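Local coordinates for protein putative oxidoreductase (Mycobacterium avium, PDB 3QHA) that is a putative oxidoreductase with a Rossmann fold, probably carrying out NAD(P)-dependent oxidation of a hydroxy acid, as in the 3-hydroxyisobutyrate dehydrogenase family, at residues 182-185 / 186-189; 236-239 / 240-244. All coordinates share one frame; numbering follows the deposited sequence.

Interaction 1: 182-185 / 186-189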
ATOM      1  N   LEU B 182      -2.665  16.533  -0.243  1.00 22.05           N
ATOM      2  CA  LEU B 182      -4.071  16.198  -0.008  1.00 22.06           C
ATOM      3  C   LEU B 182      -4.498  14.983  -0.828  1.00 21.87           C
ATOM      4  O   LEU B 182      -5.202  14.108  -0.323  1.00 21.85           O
ATOM      5  CB  LEU B 182      -4.983  17.392  -0.306  1.00 22.36           C
ATOM      6  CG  LEU B 182      -4.872  18.564   0.676  1.00 22.94           C
ATOM      7  CD1 LEU B 182      -5.855  19.667   0.316  1.00 23.56           C
ATOM      8  CD2 LEU B 182      -5.095  18.105   2.112  1.00 23.74           C
ATOM      9  N   ALA B 183      -4.064  14.923  -2.085  1.00 21.52           N
ATOM     10  CA  ALA B 183      -4.354  13.767  -2.927  1.00 21.32           C
ATOM     11  C   ALA B 183      -3.672  12.523  -2.365  1.00 21.16           C
ATOM     12  O   ALA B 183      -4.284  11.453  -2.284  1.00 21.22           O
ATOM     13  CB  ALA B 183      -3.906  14.018  -4.356  1.00 21.30           C
ATOM     14  N   ARG B 184      -2.413  12.672  -1.958  1.00 20.87           N
ATOM     15  CA  ARG B 184      -1.641  11.545  -1.445  1.00 20.73           C
ATOM     16  C   ARG B 184      -2.253  10.983  -0.162  1.00 20.54           C
ATOM     17  O   ARG B 184      -2.406   9.770  -0.024  1.00 20.28           O
ATOM     18  CB  ARG B 184      -0.184  11.954  -1.209  1.00 20.66           C
ATOM     19  CG  ARG B 184       0.756  10.789  -0.958  1.00 21.00           C
ATOM     20  CD  ARG B 184       0.770  10.342   0.500  1.00 21.72           C
ATOM     21  NE  ARG B 184       1.512   9.095   0.658  1.00 22.04           N
ATOM     22  CZ  ARG B 184       1.027   7.873   0.438  1.00 22.41           C
ATOM     23  NH1 ARG B 184      -0.233   7.681   0.053  1.00 22.95           N
ATOM     24  NH2 ARG B 184       1.821   6.824   0.612  1.00 22.57           N
ATOM     25  N   ASN B 185      -2.595  11.862   0.775  1.00 20.45           N
ATOM     26  CA  ASN B 185      -3.142  11.426   2.059  1.00 20.40           C
ATOM     27  C   ASN B 185      -4.607  11.004   1.991  1.00 20.34           C
ATOM     28  O   ASN B 185      -5.064  10.222   2.825  1.00 20.15           O
ATOM     29  CB  ASN B 185      -2.916  12.487   3.140  1.00 20.51           C
ATOM     30  CG  ASN B 185      -1.506  12.442   3.707  1.00 20.89           C
ATOM     31  OD1 ASN B 185      -0.555  12.104   3.002  1.00 22.45           O
ATOM     32  ND2 ASN B 185      -1.369  12.763   4.986  1.00 20.62           N
ATOM     33  N   MET B 186      -5.345  11.504   1.002  1.00 20.37           N
ATOM     34  CA  MET B 186      -6.677  10.967   0.728  1.00 20.43           C
ATOM     35  C   MET B 186      -6.573   9.464   0.479  1.00 20.40           C
ATOM     36  O   MET B 186      -7.360   8.685   1.024  1.00 20.35           O
ATOM     37  CB  MET B 186      -7.322  11.650  -0.477  1.00 20.48           C
ATOM     38  CG  MET B 186      -8.783  11.296  -0.645  1.00 20.70           C
ATOM     39  SD  MET B 186      -9.575  12.200  -1.978  1.00 21.05           S
ATOM     40  CE  MET B 186      -8.805  11.434  -3.403  1.00 21.46           C
ATOM     41  N   LEU B 187      -5.592   9.069  -0.334  1.00 20.30           N
ATOM     42  CA  LEU B 187      -5.328   7.654  -0.603  1.00 20.34           C
ATOM     43  C   LEU B 187      -4.900   6.898   0.647  1.00 20.37           C
ATOM     44  O   LEU B 187      -5.337   5.764   0.857  1.00 20.37           O
ATOM     45  CB  LEU B 187      -4.258   7.485  -1.685  1.00 20.25           C
ATOM     46  CG  LEU B 187      -3.834   6.045  -2.014  1.00 20.40           C
ATOM     47  CD1 LEU B 187      -5.004   5.243  -2.573  1.00 20.10           C
ATOM     48  CD2 LEU B 187      -2.676   6.054  -3.002  1.00 20.28           C
ATOM     49  N   THR B 188      -4.036   7.510   1.458  1.00 20.21           N
ATOM     50  CA  THR B 188      -3.562   6.875   2.685  1.00 20.16           C
ATOM     51  C   THR B 188      -4.742   6.477   3.560  1.00 20.36           C
ATOM     52  O   THR B 188      -4.866   5.317   3.957  1.00 20.21           O
ATOM     53  CB  THR B 188      -2.622   7.804   3.493  1.00 20.24           C
ATOM     54  OG1 THR B 188      -1.481   8.145   2.699  1.00 20.25           O
ATOM     55  CG2 THR B 188      -2.148   7.125   4.780  1.00 19.99           C
ATOM     56  N   PHE B 189      -5.625   7.437   3.821  1.00 20.52           N
ATOM     57  CA  PHE B 189      -6.693   7.252   4.798  1.00 20.77           C
ATOM     58  C   PHE B 189      -7.916   6.528   4.244  1.00 21.04           C
ATOM     59  O   PHE B 189      -8.608   5.829   4.990  1.00 21.15           O
ATOM     60  CB  PHE B 189      -7.062   8.590   5.440  1.00 20.72           C
ATOM     61  CG  PHE B 189      -6.014   9.091   6.390  1.00 20.92           C
ATOM     62  CD1 PHE B 189      -5.238  10.199   6.085  1.00 21.07           C
ATOM     63  CD2 PHE B 189      -5.775   8.420   7.581  1.00 20.86           C
ATOM     64  CE1 PHE B 189      -4.260  10.642   6.968  1.00 21.42           C
ATOM     65  CE2 PHE B 189      -4.804   8.857   8.463  1.00 20.70           C
ATOM     66  CZ  PHE B 189      -4.044   9.965   8.160  1.00 20.95           C
TER
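The Arg184 guanidinium has Thr188 OG1 over one of its faces, and Leu187 CD2, three residues on, approaches it obliquely. Arg184 NH1 is 3.0 Å from Thr188 OG1, but the angle is poor and this is not a hydrogen bond. The arginine leaves with CG anti to the backbone N (chi1 -168°) and bends at chi2, which swings the guanidinium forward to Thr188. Its NH2 forms a salt bridge with Asp220 of the second subunit and a hydrogen bond with Thr219 there. Thr188 OG1 also gives a weak hydrogen bond to Arg184 O at 3.3 Å, while Thr188 N gives a firmer one to that oxygen in its carbonyl plane.

The Asn185 and Phe189 side chains run side by side in the same direction, with amide and ring planes 70° apart. Asn185 ND2 is hydrogen-bonded to Asp258 of the second subunit. Phe189 CD1 is 3.3 Å from Asn185 O, which meets the ring obliquely. That oxygen also accepts from Phe189 N at 3.0 Å. The Arg184-Thr188 and Asn185-Phe189 pairs are i to i+4 contacts on helix 176-204. This long helix follows the Rossmann-type domain, opens the helical C-terminal region and carries Arg184 and Asn185 at the dimer interface.

Interaction 2: 236-239 / 240-244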
ATOM      1  N   LYS B 236      -7.502   9.732 -19.150  1.00 28.04           N
ATOM      2  CA  LYS B 236      -8.209   9.300 -20.349  1.00 28.60           C
ATOM      3  C   LYS B 236      -8.333   7.780 -20.376  1.00 28.52           C
ATOM      4  O   LYS B 236      -7.493   7.065 -19.814  1.00 28.15           O
ATOM      5  CB  LYS B 236      -7.470   9.750 -21.611  1.00 29.00           C
ATOM      6  CG  LYS B 236      -7.412  11.252 -21.827  1.00 29.95           C
ATOM      7  CD  LYS B 236      -6.448  11.582 -22.965  1.00 31.48           C
ATOM      8  CE  LYS B 236      -6.909  12.781 -23.771  1.00 32.68           C
ATOM      9  NZ  LYS B 236      -7.011  14.008 -22.932  1.00 33.19           N
ATOM     10  N   ASP B 237      -9.374   7.292 -21.041  1.00 28.65           N
ATOM     11  CA  ASP B 237      -9.555   5.859 -21.222  1.00 28.80           C
ATOM     12  C   ASP B 237      -8.411   5.298 -22.057  1.00 28.73           C
ATOM     13  O   ASP B 237      -7.922   5.956 -22.976  1.00 28.84           O
ATOM     14  CB  ASP B 237     -10.891   5.551 -21.908  1.00 29.33           C
ATOM     15  CG  ASP B 237     -12.091   5.857 -21.029  1.00 29.50           C
ATOM     16  OD1 ASP B 237     -11.953   5.851 -19.787  1.00 29.62           O
ATOM     17  OD2 ASP B 237     -13.181   6.099 -21.585  1.00 30.84           O
ATOM     18  N   LEU B 238      -7.992   4.081 -21.726  1.00 28.53           N
ATOM     19  CA  LEU B 238      -6.912   3.417 -22.441  1.00 28.60           C
ATOM     20  C   LEU B 238      -7.417   2.835 -23.760  1.00 29.17           C
ATOM     21  O   LEU B 238      -8.373   2.057 -23.783  1.00 29.33           O
ATOM     22  CB  LEU B 238      -6.306   2.302 -21.586  1.00 28.31           C
ATOM     23  CG  LEU B 238      -5.830   2.698 -20.184  1.00 27.65           C
ATOM     24  CD1 LEU B 238      -5.338   1.479 -19.426  1.00 26.83           C
ATOM     25  CD2 LEU B 238      -4.745   3.764 -20.262  1.00 26.92           C
ATOM     26  N   GLU B 239      -6.771   3.223 -24.855  1.00 29.49           N
ATOM     27  CA  GLU B 239      -7.047   2.634 -26.157  1.00 30.04           C
ATOM     28  C   GLU B 239      -6.410   1.248 -26.229  1.00 29.69           C
ATOM     29  O   GLU B 239      -5.462   0.970 -25.494  1.00 29.18           O
ATOM     30  CB  GLU B 239      -6.510   3.529 -27.276  1.00 30.53           C
ATOM     31  CG  GLU B 239      -7.225   4.867 -27.383  1.00 31.67           C
ATOM     32  CD  GLU B 239      -8.721   4.713 -27.610  1.00 33.88           C
ATOM     33  OE1 GLU B 239      -9.120   3.802 -28.369  1.00 35.54           O
ATOM     34  OE2 GLU B 239      -9.499   5.500 -27.026  1.00 35.02           O
ATOM     35  N   PRO B 240      -6.928   0.373 -27.111  1.00 29.74           N
ATOM     36  CA  PRO B 240      -6.440  -1.008 -27.193  1.00 29.66           C
ATOM     37  C   PRO B 240      -4.935  -1.189 -27.450  1.00 29.38           C
ATOM     38  O   PRO B 240      -4.384  -2.226 -27.082  1.00 29.31           O
ATOM     39  CB  PRO B 240      -7.259  -1.597 -28.345  1.00 30.20           C
ATOM     40  CG  PRO B 240      -8.520  -0.811 -28.331  1.00 30.39           C
ATOM     41  CD  PRO B 240      -8.098   0.583 -27.985  1.00 30.18           C
ATOM     42  N   ASP B 241      -4.279  -0.206 -28.064  1.00 29.08           N
ATOM     43  CA  ASP B 241      -2.839  -0.298 -28.330  1.00 28.92           C
ATOM     44  C   ASP B 241      -1.978   0.379 -27.269  1.00 28.14           C
ATOM     45  O   ASP B 241      -0.750   0.340 -27.358  1.00 28.09           O
ATOM     46  CB  ASP B 241      -2.516   0.268 -29.711  1.00 29.32           C
ATOM     47  CG  ASP B 241      -3.173  -0.518 -30.821  1.00 30.35           C
ATOM     48  OD1 ASP B 241      -2.892  -1.733 -30.933  1.00 30.56           O
ATOM     49  OD2 ASP B 241      -3.972   0.078 -31.575  1.00 31.39           O
ATOM     50  N   ASN B 242      -2.612   0.994 -26.269  1.00 27.52           N
ATOM     51  CA  ASN B 242      -1.888   1.523 -25.114  1.00 26.71           C
ATOM     52  C   ASN B 242      -1.147   0.373 -24.446  1.00 26.36           C
ATOM     53  O   ASN B 242      -1.720  -0.704 -24.246  1.00 26.46           O
ATOM     54  CB  ASN B 242      -2.849   2.188 -24.121  1.00 26.37           C
ATOM     55  CG  ASN B 242      -2.126   2.977 -23.028  1.00 26.00           C
ATOM     56  OD1 ASN B 242      -1.391   2.413 -22.217  1.00 25.76           O
ATOM     57  ND2 ASN B 242      -2.354   4.286 -22.996  1.00 25.31           N
ATOM     58  N   PHE B 243       0.123   0.592 -24.113  1.00 25.97           N
ATOM     59  CA  PHE B 243       0.937  -0.445 -23.469  1.00 25.64           C
ATOM     60  C   PHE B 243       0.335  -0.946 -22.161  1.00 25.44           C
ATOM     61  O   PHE B 243       0.581  -2.083 -21.761  1.00 25.51           O
ATOM     62  CB  PHE B 243       2.358   0.061 -23.219  1.00 25.44           C
ATOM     63  CG  PHE B 243       3.200   0.095 -24.450  1.00 25.19           C
ATOM     64  CD1 PHE B 243       3.772  -1.067 -24.933  1.00 25.34           C
ATOM     65  CD2 PHE B 243       3.411   1.277 -25.136  1.00 25.10           C
ATOM     66  CE1 PHE B 243       4.549  -1.048 -26.071  1.00 25.63           C
ATOM     67  CE2 PHE B 243       4.189   1.300 -26.280  1.00 25.36           C
ATOM     68  CZ  PHE B 243       4.758   0.135 -26.748  1.00 25.46           C
ATOM     69  N   LEU B 244      -0.451  -0.101 -21.499  1.00 25.32           N
ATOM     70  CA  LEU B 244      -1.119  -0.485 -20.260  1.00 25.31           C
ATOM     71  C   LEU B 244      -2.487  -1.146 -20.470  1.00 25.77           C
ATOM     72  O   LEU B 244      -3.090  -1.605 -19.502  1.00 25.75           O
ATOM     73  CB  LEU B 244      -1.279   0.732 -19.341  1.00 24.95           C
ATOM     74  CG  LEU B 244       0.009   1.386 -18.834  1.00 24.69           C
ATOM     75  CD1 LEU B 244      -0.309   2.640 -18.029  1.00 24.46           C
ATOM     76  CD2 LEU B 244       0.818   0.408 -18.003  1.00 24.73           C
TER
HETATM   77  O   HOH W   1      -4.462   5.215 -24.932  1.00 11.42           O
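Leu238 and Asn242 meet across the turn, their side chains crossing at a slant. The CD2 methyl of Leu238 comes to the ND2 end of the amide, 3.7 Å from Asn242 ND2. The other methyl of Leu238, CD1, is 4.1 Å from Leu244 CB. This is the tight part of the contact, and Leu238 is buried.

A type I beta turn runs from Glu239 to Asn242. It is closed by Asn242 N donating to Glu239 O at 3.0 Å. The donor stands above the carbonyl plane and not on a lone pair. With CG anti to the backbone N (chi1 -170°), the Asn242 amide lies beside Leu238. Its OD1 accepts from Leu244 N at 2.8 Å, in plane and on a lone pair, as a capping bond. Asn242 ND2 and Glu239 N both donate to one water. One bond at each end would thus fix the amide's rotation.

The other side is loose. Glu239, Pro240 and Asp241 are exposed. The Glu239 chain, bent at chi2, runs alongside the proline, with OE1 3.4 Å from Pro240 CD.

The turn belongs to the loop between helices 209-223 and 245-268. Leu238 also touches Tyr245 and Phe248 on helix 245-268, and its backbone is hydrogen-bonded to Gly288, beyond helix 274-286.

From the N terminus, the chain first builds the Rossmann-type domain and its mixed sheet, whose last strand is 165-172. It then enters helix 176-204, where interaction 1 lies. This contact closes only helical turns. After helix 209-223 comes the loop holding interaction 2, which closes a short beta turn before helix 245-268. The two are in series and neither nest nor cross. The centres of interaction 1 and interaction 2 are about 26 Å apart, and they do not touch. Interaction 1 is near the chain centre and faces the second subunit. Interaction 2 is at the surface and joins its loop to helix 245-268 and to the tail after helix 274-286.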